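PDB 5WZJ: pumilio homolog 23 from Arabidopsis thaliana, which binds RNA sequence-specifically through pumilio repeats, recognises an element of 18S rRNA, and probably regulates translation and mRNA stability. Local coordinates for residues A[46-51]-A[70-75]; A[297-302]-A[333-338]; A[382-387]-A[445-450]; A[402-407]-A[415-420]; A[454-459]-A[489-494]. All coordinates share one frame; numbering follows the deposited sequence.

The five contacts sample one all-helical pumilio superhelix, a half donut in which neighbouring helices and the turns between them supply the cohesion. Contact 1 lies near the N-terminal end, its centre about 64 Å from that of contact 3 and on the other side of the chain's centre. Contact 2, about 50 Å from contact 1 between centres, comes next along the chain. The remaining three are grouped together: contact 4 is nested within the loop that contact 3 closes, and Leu402 packs on both Leu384 and Tyr447. Contact 5 follows; helices 445-453 and 456-463 are consecutive, and Trp419 of contact 4 stacks on Tyr458. The superhelix is thus held by separate local contacts along the chain.

Contact 1: A[46-51]-A[70-75]; sequences NALEET and TLLEGC
Leu48 of helix 37-49 reaches out and is received by Leu71 and Leu72 of helix 64-74 and by Cys75 a few residues on. Its two methyls divide the work. CD1 meets the sulfur of Cys75, with Leu48 CD1 and Cys75 SG 3.6 Å apart, while CD2 serves both leucines, lying 3.8 Å from Leu72 CD2 and 3.9 Å from Leu71 CB. The side chains of Leu48 and Leu72 cross at about a right angle, whereas those of Leu48 and Leu71 slide past each other in opposite directions. The end of Leu71 reaches Ala47, where Ala47 CB sits 3.6 Å from Leu71 CD1 and also touches CD2, a methyl between the prongs of a fork. The SG of Cys75 lies between its backbone N and carbonyl carbon (chi1 72°), a placement that directs the sulfur at Leu48.

The seam joins helix 37-49 to helix 64-74 of the first annotated pumilio repeat, at the N-terminal end of the right-handed superhelix that the repeats form; here Tyr22 and Ile26 of helix 17-31 and Leu80 of helix 77-87 extend the apolar layer. The solvent side is different in character: Asn46, Glu49 and Glu50 on one segment and Glu73 on the other take no part in the seam. Nearby, Leu48 O accepts from both Thr51 N and Thr51 OG1, the hydroxyl lying in the carbonyl plane at 2.6 Å from Leu48 O.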
# COMPACT_ATOMS: atom_id res chain seq x y z
N ASN A 46 7.29 38.45 -10.23
CA ASN A 46 6.64 39.76 -10.32
C ASN A 46 5.13 39.64 -10.13
O ASN A 46 4.51 40.46 -9.45
CB ASN A 46 6.95 40.41 -11.66
CG ASN A 46 8.41 40.75 -11.82
OD1 ASN A 46 9.17 40.76 -10.85
ND2 ASN A 46 8.82 41.03 -13.06
N ALA A 47 4.52 38.61 -10.73
CA ALA A 47 3.08 38.48 -10.64
C ALA A 47 2.64 38.18 -9.21
O ALA A 47 1.60 38.66 -8.77
CB ALA A 47 2.58 37.42 -11.61
N LEU A 48 3.44 37.40 -8.47
CA LEU A 48 3.11 37.15 -7.07
C LEU A 48 3.01 38.45 -6.28
O LEU A 48 2.16 38.57 -5.39
CB LEU A 48 4.15 36.21 -6.44
CG LEU A 48 4.05 34.75 -6.88
CD1 LEU A 48 5.16 33.91 -6.25
CD2 LEU A 48 2.68 34.17 -6.52
N GLU A 49 3.83 39.45 -6.62
CA GLU A 49 3.75 40.73 -5.92
C GLU A 49 2.38 41.36 -6.08
O GLU A 49 1.91 42.06 -5.18
CB GLU A 49 4.84 41.68 -6.43
CG GLU A 49 6.23 41.35 -5.93
CD GLU A 49 7.30 42.30 -6.46
OE1 GLU A 49 6.96 43.46 -6.78
OE2 GLU A 49 8.47 41.88 -6.55
N GLU A 50 1.71 41.11 -7.20
CA GLU A 50 0.38 41.67 -7.41
C GLU A 50 -0.69 41.01 -6.54
O GLU A 50 -1.84 41.46 -6.57
CB GLU A 50 -0.01 41.56 -8.89
CG GLU A 50 0.90 42.35 -9.79
CD GLU A 50 0.96 43.82 -9.39
OE1 GLU A 50 -0.12 44.41 -9.15
OE2 GLU A 50 2.08 44.37 -9.31
N THR A 51 -0.35 39.97 -5.77
CA THR A 51 -1.31 39.41 -4.83
C THR A 51 -1.21 40.03 -3.44
O THR A 51 -2.03 39.69 -2.58
CB THR A 51 -1.12 37.89 -4.71
OG1 THR A 51 0.14 37.60 -4.09
CG2 THR A 51 -1.18 37.22 -6.08
N THR A 70 0.14 28.13 -10.95
CA THR A 70 1.20 28.20 -11.95
C THR A 70 2.31 29.14 -11.49
O THR A 70 3.49 28.80 -11.60
CB THR A 70 0.63 28.66 -13.29
OG1 THR A 70 -0.42 27.76 -13.69
CG2 THR A 70 1.72 28.68 -14.37
N LEU A 71 1.95 30.31 -10.96
CA LEU A 71 2.96 31.26 -10.49
C LEU A 71 3.79 30.68 -9.35
O LEU A 71 5.02 30.84 -9.31
CB LEU A 71 2.28 32.55 -10.04
CG LEU A 71 1.41 33.23 -11.11
CD1 LEU A 71 0.78 34.47 -10.53
CD2 LEU A 71 2.24 33.57 -12.34
N LEU A 72 3.15 30.00 -8.41
CA LEU A 72 3.88 29.50 -7.24
C LEU A 72 4.84 28.38 -7.62
O LEU A 72 5.92 28.28 -7.04
CB LEU A 72 2.89 29.03 -6.17
CG LEU A 72 2.13 30.15 -5.47
CD1 LEU A 72 0.97 29.60 -4.64
CD2 LEU A 72 3.07 30.94 -4.58
N GLU A 73 4.47 27.55 -8.58
CA GLU A 73 5.34 26.46 -9.01
C GLU A 73 6.38 26.92 -10.03
O GLU A 73 7.30 26.15 -10.33
CB GLU A 73 4.51 25.30 -9.58
CG GLU A 73 3.67 24.51 -8.50
CD GLU A 73 2.46 23.74 -9.08
OE1 GLU A 73 1.70 23.11 -8.29
OE2 GLU A 73 2.26 23.78 -10.32
N GLY A 74 6.28 28.14 -10.55
CA GLY A 74 7.23 28.61 -11.55
C GLY A 74 8.21 29.63 -11.02
O GLY A 74 9.20 29.96 -11.69
N CYS A 75 7.97 30.15 -9.82
CA CYS A 75 8.77 31.23 -9.28
C CYS A 75 9.99 30.66 -8.56
O CYS A 75 10.14 29.45 -8.40
CB CYS A 75 7.94 32.10 -8.33
SG CYS A 75 7.56 31.28 -6.73

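Contact 2: A[297-302]-A[333-338]; sequences APESLY and HARDQE
Consecutive pumilio repeats are joined here, Pumilio 5 through the start of helix 299-310 and Pumilio 6 through the loop that leads into helix 337-347. Arg335 crosses the junction to the turn before helix 299-310, where its NH2 donates to Ala297 O at 3.0 Å. The acceptor lies at the edge of the guanidinium, close to its plane, and the bond is fairly straight at 158°. A bend at chi2 (-49°) turns CD of Arg335 aside from a fully extended course. NH1 binds back to His333 O in its own loop, so two carbonyls from different repeats fix the rotation of the group, and a water bridges Ala297 O and Arg335 NH1. Glu299 CA lies over one guanidinium face; the carboxylate of Glu299 is nearby, beyond salt-bridge range, and would probably add a mild electrostatic attraction.

Tyr302 packs obliquely against the same group, its ring plane turned 40° from the guanidinium, with Tyr302 CG 3.6 Å from Arg335 NH1. The tyrosine hydroxyl is hydrogen-bonded to Leu330 O and meets Ala334 CB at 3.5 Å from OH. Over one face of the ring, offset toward its rim, lies His333 O, 3.5 Å from Tyr302 CE2.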
# COMPACT_ATOMS: atom_id res chain seq x y z
N ALA A 297 3.44 1.11 16.27
CA ALA A 297 3.54 1.06 17.72
C ALA A 297 4.86 0.42 18.15
O ALA A 297 5.23 -0.63 17.62
CB ALA A 297 2.38 0.27 18.31
N PRO A 298 5.60 1.04 19.08
CA PRO A 298 6.72 0.34 19.72
C PRO A 298 6.23 -0.85 20.52
O PRO A 298 5.05 -0.94 20.88
CB PRO A 298 7.33 1.41 20.64
CG PRO A 298 6.90 2.71 20.03
CD PRO A 298 5.52 2.45 19.49
N GLU A 299 7.16 -1.76 20.83
CA GLU A 299 6.80 -3.06 21.38
C GLU A 299 5.93 -2.93 22.62
O GLU A 299 4.87 -3.56 22.72
CB GLU A 299 8.06 -3.87 21.70
CG GLU A 299 7.76 -5.14 22.50
CD GLU A 299 8.93 -6.10 22.55
OE1 GLU A 299 9.55 -6.37 21.49
OE2 GLU A 299 9.24 -6.59 23.66
N SER A 300 6.36 -2.11 23.58
CA SER A 300 5.63 -2.00 24.84
C SER A 300 4.22 -1.49 24.61
O SER A 300 3.26 -1.93 25.26
CB SER A 300 6.38 -1.07 25.80
OG SER A 300 6.53 0.21 25.21
N LEU A 301 4.07 -0.54 23.69
CA LEU A 301 2.75 0.01 23.42
C LEU A 301 1.88 -1.02 22.69
O LEU A 301 0.70 -1.18 23.02
CB LEU A 301 2.91 1.30 22.62
CG LEU A 301 1.69 2.20 22.49
CD1 LEU A 301 2.13 3.66 22.48
CD2 LEU A 301 0.98 1.86 21.22
N TYR A 302 2.46 -1.73 21.71
CA TYR A 302 1.71 -2.79 21.03
C TYR A 302 1.23 -3.84 22.02
O TYR A 302 0.07 -4.27 21.96
CB TYR A 302 2.57 -3.46 19.94
CG TYR A 302 1.87 -4.65 19.29
CD1 TYR A 302 1.88 -5.91 19.91
CD2 TYR A 302 1.18 -4.52 18.08
CE1 TYR A 302 1.22 -7.00 19.36
CE2 TYR A 302 0.52 -5.61 17.52
CZ TYR A 302 0.54 -6.84 18.16
OH TYR A 302 -0.12 -7.93 17.62
N HIS A 333 1.58 -7.53 13.16
CA HIS A 333 2.62 -6.93 13.98
C HIS A 333 2.76 -7.59 15.34
O HIS A 333 3.40 -7.02 16.23
CB HIS A 333 2.37 -5.42 14.10
CG HIS A 333 2.52 -4.71 12.80
ND1 HIS A 333 1.49 -4.60 11.89
CD2 HIS A 333 3.60 -4.14 12.22
CE1 HIS A 333 1.93 -3.96 10.81
NE2 HIS A 333 3.21 -3.68 10.98
N ALA A 334 2.21 -8.78 15.52
CA ALA A 334 2.41 -9.52 16.76
C ALA A 334 3.90 -9.76 17.00
O ALA A 334 4.69 -9.87 16.06
CB ALA A 334 1.64 -10.84 16.74
N ARG A 335 4.28 -9.83 18.27
CA ARG A 335 5.68 -9.79 18.65
C ARG A 335 6.26 -11.14 19.07
O ARG A 335 7.44 -11.39 18.82
CB ARG A 335 5.90 -8.79 19.80
CG ARG A 335 5.71 -7.31 19.43
CD ARG A 335 6.47 -6.95 18.17
NE ARG A 335 6.91 -5.55 18.15
CZ ARG A 335 6.15 -4.52 17.77
NH1 ARG A 335 4.88 -4.72 17.36
NH2 ARG A 335 6.66 -3.29 17.80
N ASP A 336 5.48 -12.03 19.68
CA ASP A 336 6.05 -13.23 20.28
C ASP A 336 5.09 -14.41 20.13
O ASP A 336 3.95 -14.27 19.67
CB ASP A 336 6.42 -13.00 21.75
CG ASP A 336 5.24 -12.56 22.61
OD1 ASP A 336 4.13 -13.11 22.46
OD2 ASP A 336 5.43 -11.67 23.46
N GLN A 337 5.57 -15.57 20.57
CA GLN A 337 4.82 -16.80 20.36
C GLN A 337 3.63 -16.91 21.30
O GLN A 337 2.66 -17.60 20.98
CB GLN A 337 5.77 -17.99 20.52
CG GLN A 337 7.03 -17.83 19.66
CD GLN A 337 7.95 -19.03 19.68
OE1 GLN A 337 8.05 -19.74 20.69
NE2 GLN A 337 8.63 -19.27 18.57
N GLU A 338 3.67 -16.24 22.46
CA GLU A 338 2.51 -16.28 23.33
C GLU A 338 1.33 -15.58 22.67
O GLU A 338 0.19 -16.07 22.72
CB GLU A 338 2.82 -15.64 24.69
CG GLU A 338 1.64 -15.71 25.66
CD GLU A 338 1.81 -14.83 26.90
OE1 GLU A 338 2.94 -14.39 27.20
OE2 GLU A 338 0.79 -14.59 27.59
O HOH W 1 3.88 -2.38 16.04

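Contact 3: A[382-387]-A[445-450]; sequences EALVGA and QPYITS
Tyr447 is the long bump of this contact, entering a hollow formed by Leu384 and Val385 on helix 377-388. The hydroxyl end goes in first: Tyr447 OH lies 3.3 Å from Leu384 CB and 3.2 Å from Val385 CG2. Leu384 crosses the tyrosine side chain at about a right angle, with CD2 of Leu384 4.1 Å from Tyr447 CE2. Val385 instead slides past it in the opposite direction, setting its CG2 3.5 Å from Tyr447 CZ. The same methyl fits between ring and proline, for Val385 CG2 is also 4.3 Å from Pro446 CB. Beyond it, Glu382 bends at chi2 (-59°), and its side chain crosses that of Pro446 at about a right angle, OE2 resting 3.8 Å from Pro446 CG.

The two helical segments approach to 10.9 Å between axes, their directions 54° apart. This is helix-to-helix packing within the PUF repeat domain, and Leu402 of helix 398-403 adds to the wall around Leu384. The polar ends have their own partners: Tyr447 OH hydrogen-bonds to Cys381 O, and Glu382 forms a salt bridge to Arg395. The chemistry therefore implies an apolar fit whose tyrosine hydroxyl is satisfied by a backbone carbonyl of the helix it packs against.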
# COMPACT_ATOMS: atom_id res chain seq x y z
N GLU A 382 -3.00 -26.52 8.42
CA GLU A 382 -4.02 -27.56 8.52
C GLU A 382 -5.39 -26.97 8.80
O GLU A 382 -6.40 -27.46 8.29
CB GLU A 382 -3.66 -28.59 9.59
CG GLU A 382 -2.50 -29.51 9.18
CD GLU A 382 -2.81 -30.30 7.91
OE1 GLU A 382 -4.00 -30.69 7.72
OE2 GLU A 382 -1.87 -30.52 7.10
N ALA A 383 -5.45 -25.91 9.62
CA ALA A 383 -6.73 -25.27 9.88
C ALA A 383 -7.33 -24.70 8.59
O ALA A 383 -8.55 -24.74 8.39
CB ALA A 383 -6.58 -24.17 10.94
N LEU A 384 -6.48 -24.15 7.71
CA LEU A 384 -6.97 -23.63 6.44
C LEU A 384 -7.55 -24.75 5.57
O LEU A 384 -8.63 -24.59 4.99
CB LEU A 384 -5.85 -22.90 5.69
CG LEU A 384 -6.25 -22.42 4.29
CD1 LEU A 384 -7.46 -21.46 4.35
CD2 LEU A 384 -5.07 -21.77 3.57
N VAL A 385 -6.85 -25.89 5.47
CA VAL A 385 -7.38 -27.01 4.69
C VAL A 385 -8.75 -27.42 5.20
O VAL A 385 -9.70 -27.58 4.43
CB VAL A 385 -6.42 -28.21 4.71
CG1 VAL A 385 -7.04 -29.35 3.89
CG2 VAL A 385 -5.04 -27.84 4.19
N GLY A 386 -8.85 -27.63 6.51
CA GLY A 386 -10.11 -28.08 7.09
C GLY A 386 -11.22 -27.06 6.96
O GLY A 386 -12.39 -27.43 6.88
N ALA A 387 -10.87 -25.77 6.90
CA ALA A 387 -11.90 -24.76 6.70
C ALA A 387 -12.48 -24.82 5.29
O ALA A 387 -13.63 -24.44 5.08
CB ALA A 387 -11.34 -23.37 6.97
N GLN A 445 2.19 -30.44 2.70
CA GLN A 445 2.01 -31.56 1.78
C GLN A 445 0.64 -31.58 1.10
O GLN A 445 0.60 -31.83 -0.12
CB GLN A 445 2.30 -32.89 2.52
CG GLN A 445 3.79 -33.06 2.82
CD GLN A 445 4.62 -33.17 1.54
OE1 GLN A 445 4.46 -34.12 0.77
NE2 GLN A 445 5.51 -32.19 1.30
N PRO A 446 -0.48 -31.32 1.77
CA PRO A 446 -1.76 -31.29 1.04
C PRO A 446 -1.79 -30.25 -0.08
O PRO A 446 -2.43 -30.49 -1.12
CB PRO A 446 -2.79 -30.94 2.13
CG PRO A 446 -2.13 -31.29 3.42
CD PRO A 446 -0.67 -31.08 3.21
N TYR A 447 -1.10 -29.12 0.08
CA TYR A 447 -1.12 -28.09 -0.96
C TYR A 447 -0.27 -28.50 -2.15
O TYR A 447 -0.67 -28.30 -3.30
CB TYR A 447 -0.64 -26.74 -0.40
CG TYR A 447 -1.50 -26.23 0.72
CD1 TYR A 447 -1.29 -26.66 2.03
CD2 TYR A 447 -2.54 -25.33 0.48
CE1 TYR A 447 -2.06 -26.20 3.07
CE2 TYR A 447 -3.34 -24.86 1.53
CZ TYR A 447 -3.08 -25.31 2.82
OH TYR A 447 -3.85 -24.87 3.89
N ILE A 448 0.91 -29.07 -1.88
CA ILE A 448 1.79 -29.52 -2.96
C ILE A 448 1.12 -30.64 -3.76
O ILE A 448 1.16 -30.64 -5.00
CB ILE A 448 3.14 -29.99 -2.39
CG1 ILE A 448 3.92 -28.82 -1.80
CG2 ILE A 448 3.97 -30.68 -3.46
CD1 ILE A 448 5.06 -29.24 -0.88
N THR A 449 0.51 -31.60 -3.06
CA THR A 449 -0.16 -32.69 -3.76
C THR A 449 -1.34 -32.16 -4.58
O THR A 449 -1.51 -32.53 -5.75
CB THR A 449 -0.62 -33.76 -2.77
OG1 THR A 449 0.52 -34.51 -2.32
CG2 THR A 449 -1.62 -34.70 -3.42
N SER A 450 -2.13 -31.26 -4.00
CA SER A 450 -3.30 -30.73 -4.70
C SER A 450 -2.89 -29.94 -5.93
O SER A 450 -3.49 -30.08 -7.00
CB SER A 450 -4.13 -29.87 -3.76
OG SER A 450 -5.24 -29.28 -4.43

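Contact 4: A[402-407]-A[415-420]; sequences LLFLDY and STWEWA
Phe404 and Trp419 are brought together by different first torsions: Phe404 CG stands anti to its carbonyl carbon (chi1 -67°), whereas Trp419 CG is anti to its backbone N (chi1 -163°). From there the rings meet as a T-shaped pair in which Phe404 presents its edge to the face of the indole. Phe404 CE2 sits over the centre of the Trp419 ring, 3.6 Å from Trp419 CE2, and the planes are 83° apart, with the centroids of the Phe404 ring and the six-membered ring of Trp419 4.8 Å apart. Ala420 CB lies over one face of the phenylalanine, 3.8 Å from that ring's centroid, and also over one face of Tyr407, 4.0 Å from the centroid, so a single methyl makes two CH-pi contacts.

This aromatic cluster pins the loop after helix 405-410 back onto the break between helices 398-403 and 405-410, within the PUF repeat domain. Trp419 also stacks on Tyr458 of helix 456-463. An alanine at Phe404 would probably leave the face of Trp419 without its edge partner and open a gap beneath Ala420. From the other indole, Trp417 CZ2 touches Phe404 CB at 3.6 Å, the two side chains crossing at about a right angle, and Trp417 NE1 lies 4.0 Å from Tyr407 CB.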
# COMPACT_ATOMS: atom_id res chain seq x y z
N LEU A 402 -9.21 -22.52 -3.29
CA LEU A 402 -8.59 -21.27 -2.85
C LEU A 402 -8.33 -20.33 -4.01
O LEU A 402 -8.47 -19.11 -3.87
CB LEU A 402 -7.28 -21.56 -2.10
CG LEU A 402 -7.44 -21.99 -0.64
CD1 LEU A 402 -6.13 -22.55 -0.11
CD2 LEU A 402 -7.91 -20.84 0.23
N LEU A 403 -7.95 -20.87 -5.18
CA LEU A 403 -7.81 -20.04 -6.37
C LEU A 403 -9.10 -19.29 -6.71
O LEU A 403 -9.05 -18.17 -7.22
CB LEU A 403 -7.38 -20.89 -7.57
CG LEU A 403 -5.98 -21.49 -7.51
CD1 LEU A 403 -5.84 -22.50 -8.66
CD2 LEU A 403 -4.91 -20.38 -7.59
N PHE A 404 -10.25 -19.90 -6.45
CA PHE A 404 -11.54 -19.29 -6.76
C PHE A 404 -12.36 -19.16 -5.49
O PHE A 404 -13.54 -19.54 -5.47
CB PHE A 404 -12.33 -20.11 -7.79
CG PHE A 404 -11.72 -20.15 -9.16
CD1 PHE A 404 -11.73 -19.03 -9.97
CD2 PHE A 404 -11.19 -21.33 -9.65
CE1 PHE A 404 -11.19 -19.07 -11.24
CE2 PHE A 404 -10.64 -21.38 -10.92
CZ PHE A 404 -10.65 -20.25 -11.72
N LEU A 405 -11.75 -18.63 -4.43
CA LEU A 405 -12.34 -18.65 -3.09
C LEU A 405 -13.77 -18.11 -3.08
O LEU A 405 -14.66 -18.69 -2.44
CB LEU A 405 -11.44 -17.87 -2.14
CG LEU A 405 -11.45 -18.02 -0.62
CD1 LEU A 405 -11.38 -19.47 -0.19
CD2 LEU A 405 -10.25 -17.26 -0.05
N ASP A 406 -14.03 -16.99 -3.78
CA ASP A 406 -15.37 -16.40 -3.74
C ASP A 406 -16.38 -17.24 -4.51
O ASP A 406 -17.54 -17.37 -4.08
CB ASP A 406 -15.36 -14.95 -4.25
CG ASP A 406 -14.73 -14.80 -5.62
OD1 ASP A 406 -13.99 -15.72 -6.05
OD2 ASP A 406 -14.95 -13.75 -6.27
N TYR A 407 -15.97 -17.84 -5.63
CA TYR A 407 -16.90 -18.71 -6.37
C TYR A 407 -17.24 -19.96 -5.57
O TYR A 407 -18.39 -20.40 -5.56
CB TYR A 407 -16.31 -19.10 -7.73
CG TYR A 407 -16.24 -17.96 -8.72
CD1 TYR A 407 -15.11 -17.15 -8.79
CD2 TYR A 407 -17.30 -17.69 -9.58
CE1 TYR A 407 -15.04 -16.10 -9.70
CE2 TYR A 407 -17.24 -16.64 -10.48
CZ TYR A 407 -16.11 -15.85 -10.54
OH TYR A 407 -16.03 -14.80 -11.43
N SER A 415 -20.82 -29.41 -2.82
CA SER A 415 -20.36 -30.78 -3.03
C SER A 415 -20.09 -31.10 -4.50
O SER A 415 -19.49 -32.14 -4.78
CB SER A 415 -21.39 -31.77 -2.47
OG SER A 415 -22.65 -31.56 -3.07
N THR A 416 -20.50 -30.24 -5.42
CA THR A 416 -20.28 -30.48 -6.84
C THR A 416 -19.41 -29.42 -7.51
O THR A 416 -18.98 -29.63 -8.65
CB THR A 416 -21.62 -30.58 -7.58
OG1 THR A 416 -22.32 -29.33 -7.48
CG2 THR A 416 -22.48 -31.67 -6.97
N TRP A 417 -19.15 -28.30 -6.84
CA TRP A 417 -18.28 -27.27 -7.41
C TRP A 417 -16.89 -27.83 -7.68
O TRP A 417 -16.34 -28.59 -6.88
CB TRP A 417 -18.18 -26.07 -6.45
CG TRP A 417 -17.43 -24.93 -7.04
CD1 TRP A 417 -17.97 -23.86 -7.70
CD2 TRP A 417 -16.01 -24.74 -7.06
NE1 TRP A 417 -16.96 -23.01 -8.13
CE2 TRP A 417 -15.75 -23.53 -7.74
CE3 TRP A 417 -14.93 -25.48 -6.56
CZ2 TRP A 417 -14.46 -23.04 -7.94
CZ3 TRP A 417 -13.63 -24.99 -6.76
CH2 TRP A 417 -13.41 -23.79 -7.45
N GLU A 418 -16.33 -27.48 -8.84
CA GLU A 418 -14.99 -27.96 -9.16
C GLU A 418 -14.08 -26.86 -9.68
O GLU A 418 -12.86 -26.95 -9.52
CB GLU A 418 -15.07 -29.07 -10.19
CG GLU A 418 -15.57 -30.39 -9.66
CD GLU A 418 -15.45 -31.49 -10.69
OE1 GLU A 418 -14.55 -31.39 -11.55
OE2 GLU A 418 -16.27 -32.43 -10.64
N TRP A 419 -14.66 -25.85 -10.32
CA TRP A 419 -13.88 -24.88 -11.09
C TRP A 419 -14.81 -23.73 -11.45
O TRP A 419 -16.04 -23.85 -11.35
CB TRP A 419 -13.29 -25.53 -12.36
CG TRP A 419 -12.16 -24.77 -13.02
CD1 TRP A 419 -12.20 -24.12 -14.22
CD2 TRP A 419 -10.83 -24.60 -12.51
NE1 TRP A 419 -10.98 -23.54 -14.49
CE2 TRP A 419 -10.12 -23.82 -13.45
CE3 TRP A 419 -10.17 -25.01 -11.35
CZ2 TRP A 419 -8.79 -23.46 -13.27
CZ3 TRP A 419 -8.84 -24.65 -11.17
CH2 TRP A 419 -8.17 -23.88 -12.13
N ALA A 420 -14.21 -22.60 -11.87
CA ALA A 420 -14.95 -21.45 -12.40
C ALA A 420 -14.39 -21.10 -13.77
O ALA A 420 -13.56 -20.19 -13.90
CB ALA A 420 -14.88 -20.25 -11.45

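Contact 5: A[454-459]-A[489-494]; sequences MKAEYI and IIKLRG
Lys491 crosses the side chain of Ile459 at about a right angle, from the type I beta turn Ile490 to Arg493 at the C-terminal side of helix 482-490, at the boundary of Pumilio 7 and Pumilio 8. Its hydrocarbon portion lies against the start of helix 456-463: Lys491 CB is 4.0 Å from Ala456 CB, and Lys491 CE is 3.8 Å from Ile459 CD1. A bend at chi3 (-80°) sets CE on that course, and the ammonium then donates to Met454 O at 2.9 Å from NZ, from above the carbonyl plane. Thr452 O is a second acceptor, so two backbone carbonyls hold the charge. A leucine in its place would probably leave the carbonyls of Met454 and Thr452 without this donor and weaken the tie between the turn and the loop before helix 456-463.

Leu492 also crosses Ile459 at about a right angle, from the other branch of the isoleucine. There, Ile459 CG2 meets Leu492 CD2 at 3.6 Å.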
# COMPACT_ATOMS: atom_id res chain seq x y z
N MET A 454 -3.44 -31.23 -10.17
CA MET A 454 -4.42 -30.59 -11.04
C MET A 454 -4.14 -30.96 -12.49
O MET A 454 -2.99 -31.09 -12.90
CB MET A 454 -4.38 -29.06 -10.87
CG MET A 454 -5.01 -28.55 -9.57
SD MET A 454 -4.67 -26.79 -9.30
CE MET A 454 -5.24 -26.07 -10.82
N LYS A 455 -5.21 -31.17 -13.25
CA LYS A 455 -5.03 -31.61 -14.62
C LYS A 455 -4.48 -30.47 -15.47
O LYS A 455 -4.57 -29.29 -15.11
CB LYS A 455 -6.34 -32.15 -15.20
CG LYS A 455 -7.46 -31.13 -15.24
CD LYS A 455 -8.76 -31.78 -15.73
CE LYS A 455 -9.92 -30.81 -15.69
NZ LYS A 455 -11.19 -31.42 -16.18
N ALA A 456 -3.91 -30.84 -16.61
CA ALA A 456 -3.17 -29.90 -17.44
C ALA A 456 -3.99 -28.66 -17.76
O ALA A 456 -3.48 -27.53 -17.67
CB ALA A 456 -2.71 -30.59 -18.74
N GLU A 457 -5.27 -28.82 -18.09
CA GLU A 457 -6.03 -27.65 -18.50
C GLU A 457 -6.26 -26.68 -17.34
O GLU A 457 -6.23 -25.46 -17.54
CB GLU A 457 -7.35 -28.06 -19.14
CG GLU A 457 -8.28 -28.82 -18.25
CD GLU A 457 -9.55 -29.22 -18.99
OE1 GLU A 457 -10.41 -28.32 -19.21
OE2 GLU A 457 -9.67 -30.41 -19.35
N TYR A 458 -6.47 -27.20 -16.12
CA TYR A 458 -6.61 -26.31 -14.97
C TYR A 458 -5.28 -25.61 -14.64
O TYR A 458 -5.27 -24.41 -14.31
CB TYR A 458 -7.10 -27.08 -13.74
CG TYR A 458 -8.56 -27.53 -13.77
CD1 TYR A 458 -9.43 -27.12 -14.77
CD2 TYR A 458 -9.05 -28.36 -12.76
CE1 TYR A 458 -10.76 -27.54 -14.77
CE2 TYR A 458 -10.37 -28.78 -12.75
CZ TYR A 458 -11.22 -28.37 -13.76
OH TYR A 458 -12.53 -28.79 -13.73
N ILE A 459 -4.16 -26.33 -14.72
CA ILE A 459 -2.86 -25.73 -14.45
C ILE A 459 -2.52 -24.66 -15.48
O ILE A 459 -1.98 -23.60 -15.15
CB ILE A 459 -1.76 -26.81 -14.37
CG1 ILE A 459 -1.92 -27.65 -13.11
CG2 ILE A 459 -0.38 -26.19 -14.37
CD1 ILE A 459 -0.83 -28.73 -12.90
N ILE A 489 5.44 -28.60 -14.41
CA ILE A 489 5.96 -27.93 -15.60
C ILE A 489 5.60 -28.71 -16.86
O ILE A 489 5.20 -28.12 -17.87
CB ILE A 489 7.48 -27.73 -15.46
CG1 ILE A 489 7.78 -26.72 -14.35
CG2 ILE A 489 8.10 -27.27 -16.80
CD1 ILE A 489 9.27 -26.57 -14.03
N ILE A 490 5.72 -30.04 -16.80
CA ILE A 490 5.38 -30.85 -17.97
C ILE A 490 3.93 -30.66 -18.38
O ILE A 490 3.60 -30.66 -19.57
CB ILE A 490 5.72 -32.34 -17.70
CG1 ILE A 490 7.24 -32.51 -17.72
CG2 ILE A 490 5.06 -33.27 -18.73
CD1 ILE A 490 7.74 -33.84 -17.18
N LYS A 491 3.04 -30.45 -17.41
CA LYS A 491 1.65 -30.27 -17.82
C LYS A 491 1.39 -28.90 -18.44
O LYS A 491 0.27 -28.67 -18.92
CB LYS A 491 0.72 -30.53 -16.63
CG LYS A 491 0.55 -32.05 -16.40
CD LYS A 491 -0.46 -32.37 -15.33
CE LYS A 491 0.15 -32.23 -13.94
NZ LYS A 491 -0.76 -32.87 -12.93
N LEU A 492 2.37 -28.01 -18.48
CA LEU A 492 2.24 -26.77 -19.24
C LEU A 492 2.71 -26.90 -20.68
O LEU A 492 2.56 -25.94 -21.45
CB LEU A 492 3.01 -25.64 -18.56
CG LEU A 492 2.50 -25.19 -17.19
CD1 LEU A 492 3.41 -24.11 -16.61
CD2 LEU A 492 1.07 -24.66 -17.29
N ARG A 493 3.26 -28.06 -21.06
CA ARG A 493 3.77 -28.24 -22.41
C ARG A 493 2.67 -28.03 -23.44
O ARG A 493 1.52 -28.42 -23.23
CB ARG A 493 4.37 -29.64 -22.59
CG ARG A 493 5.72 -29.83 -21.89
CD ARG A 493 6.44 -31.10 -22.36
NE ARG A 493 6.83 -31.04 -23.77
CZ ARG A 493 7.69 -31.89 -24.34
NH1 ARG A 493 8.26 -32.84 -23.62
NH2 ARG A 493 7.99 -31.77 -25.63
N GLY A 494 3.03 -27.41 -24.55
CA GLY A 494 2.05 -27.01 -25.53
C GLY A 494 1.43 -25.66 -25.28
O GLY A 494 0.68 -25.17 -26.13